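Local coordinates for hypothetical protein (Sebaldella termitidis, PDB 4M1A) that is of unknown function but forms a trimer of alpha/beta chains of the DUF1904 family, probably related to the MIF superfamily, at residues V56-L61 / K87-V92. Numbering follows the deposited sequence.
Sequences VFIEVL and KIVTIV
The F57 ring overlaps the methyls T90 CG2 and V92 CG2 obliquely, its CD2-CE2 side against the first and its CZ against the second. CG stands anti to the backbone N (chi1 -171°), beside the residue's own carbonyl carbon. CZ lies 3.4 Å from V92 CG2. CD2 is 3.7 Å from T90 CG2. A long, flat ring suits this place because it reaches two beta-branched residues on the same side of the sheet, and H3 of a second subunit meets it edge-to-face. On the other side, which helix 67-82 packs against through F77, W81 and T78, branched aliphatic residues fill the layer: I58 CD1 touches V89 CG1 at 4.1 Å, and V60 CG2 approaches I91 CG2. At the start of the pair, V56 CG2 rests on K87 CD, 4.0 Å away, while the lysine's NZ is bound by the carbonyls of G8 and D53. V56 and I58 each use both N-H and C=O, and V60 its N-H, to bond I88, T90 and V92 in the alternating pattern of parallel strands. The series runs from V56 N to I88 O, 2.8 Å, to V60 N to V92 O. E59, also on the F57 side, forms salt bridges with R7 and with R5 of the second subunit, which suits a buried acidic residue. T90 to V92 also pair antiparallel with a strand of that subunit, extending the sheet across the interface. Strands 56-62 and 89-95, parallel neighbours linked through helix 67-82, form a beta-alpha-beta crossover.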
loop_
_atom_site.group_PDB
_atom_site.type_symbol
_atom_site.label_atom_id
_atom_site.label_comp_id
_atom_site.label_asym_id
_atom_site.label_seq_id
_atom_site.Cartn_x
_atom_site.Cartn_y
_atom_site.Cartn_z
ATOM N N VAL A 56 -15.486 1.343 -2.050
ATOM C CA VAL A 56 -14.693 0.265 -2.659
ATOM C C VAL A 56 -13.513 0.993 -3.311
ATOM O O VAL A 56 -13.715 1.932 -4.098
ATOM C CB VAL A 56 -15.457 -0.543 -3.669
ATOM C CG1 VAL A 56 -14.500 -1.536 -4.293
ATOM C CG2 VAL A 56 -16.611 -1.221 -2.927
ATOM N N PHE A 57 -12.310 0.708 -2.828
ATOM C CA PHE A 57 -11.091 1.380 -3.297
ATOM C C PHE A 57 -10.146 0.360 -3.962
ATOM O O PHE A 57 -9.718 -0.613 -3.330
ATOM C CB PHE A 57 -10.396 2.110 -2.131
ATOM C CG PHE A 57 -9.266 2.994 -2.549
ATOM C CD1 PHE A 57 -8.040 2.501 -2.839
ATOM C CD2 PHE A 57 -9.413 4.386 -2.530
ATOM C CE1 PHE A 57 -6.994 3.321 -3.246
ATOM C CE2 PHE A 57 -8.333 5.214 -2.866
ATOM C CZ PHE A 57 -7.149 4.672 -3.214
ATOM N N ILE A 58 -9.846 0.596 -5.237
ATOM C CA ILE A 58 -9.117 -0.292 -6.064
ATOM C C ILE A 58 -7.845 0.347 -6.527
ATOM O O ILE A 58 -7.857 1.485 -7.087
ATOM C CB ILE A 58 -9.936 -0.794 -7.278
ATOM C CG1 ILE A 58 -11.217 -1.371 -6.802
ATOM C CG2 ILE A 58 -9.125 -1.839 -8.117
ATOM C CD1 ILE A 58 -12.255 -1.590 -7.916
ATOM N N GLU A 59 -6.721 -0.342 -6.259
ATOM C CA GLU A 59 -5.410 0.100 -6.773
ATOM C C GLU A 59 -5.003 -0.816 -7.903
ATOM O O GLU A 59 -5.205 -2.037 -7.802
ATOM C CB GLU A 59 -4.366 0.059 -5.652
ATOM C CG GLU A 59 -4.650 0.984 -4.529
ATOM C CD GLU A 59 -3.968 0.692 -3.168
ATOM O OE1 GLU A 59 -3.962 -0.508 -2.697
ATOM O OE2 GLU A 59 -3.556 1.756 -2.557
ATOM N N VAL A 60 -4.456 -0.262 -8.987
ATOM C CA VAL A 60 -3.923 -1.024 -10.090
ATOM C C VAL A 60 -2.442 -0.648 -10.177
ATOM O O VAL A 60 -2.104 0.499 -10.535
ATOM C CB VAL A 60 -4.613 -0.647 -11.398
ATOM C CG1 VAL A 60 -3.987 -1.363 -12.561
ATOM C CG2 VAL A 60 -6.114 -1.003 -11.292
ATOM N N LEU A 61 -1.589 -1.595 -9.895
ATOM C CA LEU A 61 -0.125 -1.415 -10.059
ATOM C C LEU A 61 0.288 -2.020 -11.362
ATOM O O LEU A 61 0.161 -3.239 -11.580
ATOM C CB LEU A 61 0.640 -2.073 -8.893
ATOM C CG LEU A 61 0.552 -1.459 -7.511
ATOM C CD1 LEU A 61 -0.819 -1.627 -6.891
ATOM C CD2 LEU A 61 1.622 -2.089 -6.596
ATOM N N LYS A 87 -22.047 1.811 -2.803
ATOM C CA LYS A 87 -20.829 2.535 -2.356
ATOM C C LYS A 87 -20.091 3.182 -3.520
ATOM O O LYS A 87 -20.094 2.645 -4.623
ATOM C CB LYS A 87 -19.854 1.554 -1.730
ATOM C CG LYS A 87 -20.237 0.921 -0.426
ATOM C CD LYS A 87 -19.019 0.114 -0.003
ATOM C CE LYS A 87 -19.327 -1.050 0.891
ATOM N NZ LYS A 87 -18.158 -1.216 1.788
ATOM N N ILE A 88 -19.380 4.269 -3.248
ATOM C CA ILE A 88 -18.534 4.919 -4.213
ATOM C C ILE A 88 -17.427 3.870 -4.609
ATOM O O ILE A 88 -16.977 3.057 -3.765
ATOM C CB ILE A 88 -17.857 6.119 -3.537
ATOM C CG1 ILE A 88 -18.877 7.239 -3.191
ATOM C CG2 ILE A 88 -16.716 6.667 -4.352
ATOM C CD1 ILE A 88 -18.238 8.273 -2.267
ATOM N N VAL A 89 -17.091 3.839 -5.893
ATOM C CA VAL A 89 -16.016 3.000 -6.387
ATOM C C VAL A 89 -14.896 3.915 -6.817
ATOM O O VAL A 89 -15.085 4.764 -7.708
ATOM C CB VAL A 89 -16.444 2.109 -7.587
ATOM C CG1 VAL A 89 -15.275 1.243 -7.982
ATOM C CG2 VAL A 89 -17.611 1.233 -7.175
ATOM N N THR A 90 -13.766 3.841 -6.116
ATOM C CA THR A 90 -12.598 4.678 -6.395
ATOM C C THR A 90 -11.450 3.820 -6.901
ATOM O O THR A 90 -11.233 2.703 -6.373
ATOM C CB THR A 90 -12.205 5.469 -5.117
ATOM O OG1 THR A 90 -13.268 6.378 -4.863
ATOM C CG2 THR A 90 -10.921 6.220 -5.324
ATOM N N ILE A 91 -10.772 4.278 -7.973
ATOM C CA ILE A 91 -9.727 3.537 -8.635
ATOM C C ILE A 91 -8.496 4.393 -8.839
ATOM O O ILE A 91 -8.624 5.547 -9.338
ATOM C CB ILE A 91 -10.163 2.992 -9.977
ATOM C CG1 ILE A 91 -11.461 2.235 -9.833
ATOM C CG2 ILE A 91 -9.128 2.013 -10.501
ATOM C CD1 ILE A 91 -12.102 1.978 -11.153
ATOM N N VAL A 92 -7.332 3.921 -8.373
ATOM C CA VAL A 92 -6.115 4.636 -8.578
ATOM C C VAL A 92 -5.148 3.784 -9.360
ATOM O O VAL A 92 -4.910 2.639 -8.985
ATOM C CB VAL A 92 -5.517 5.045 -7.215
ATOM C CG1 VAL A 92 -4.375 6.009 -7.466
ATOM C CG2 VAL A 92 -6.612 5.743 -6.403
#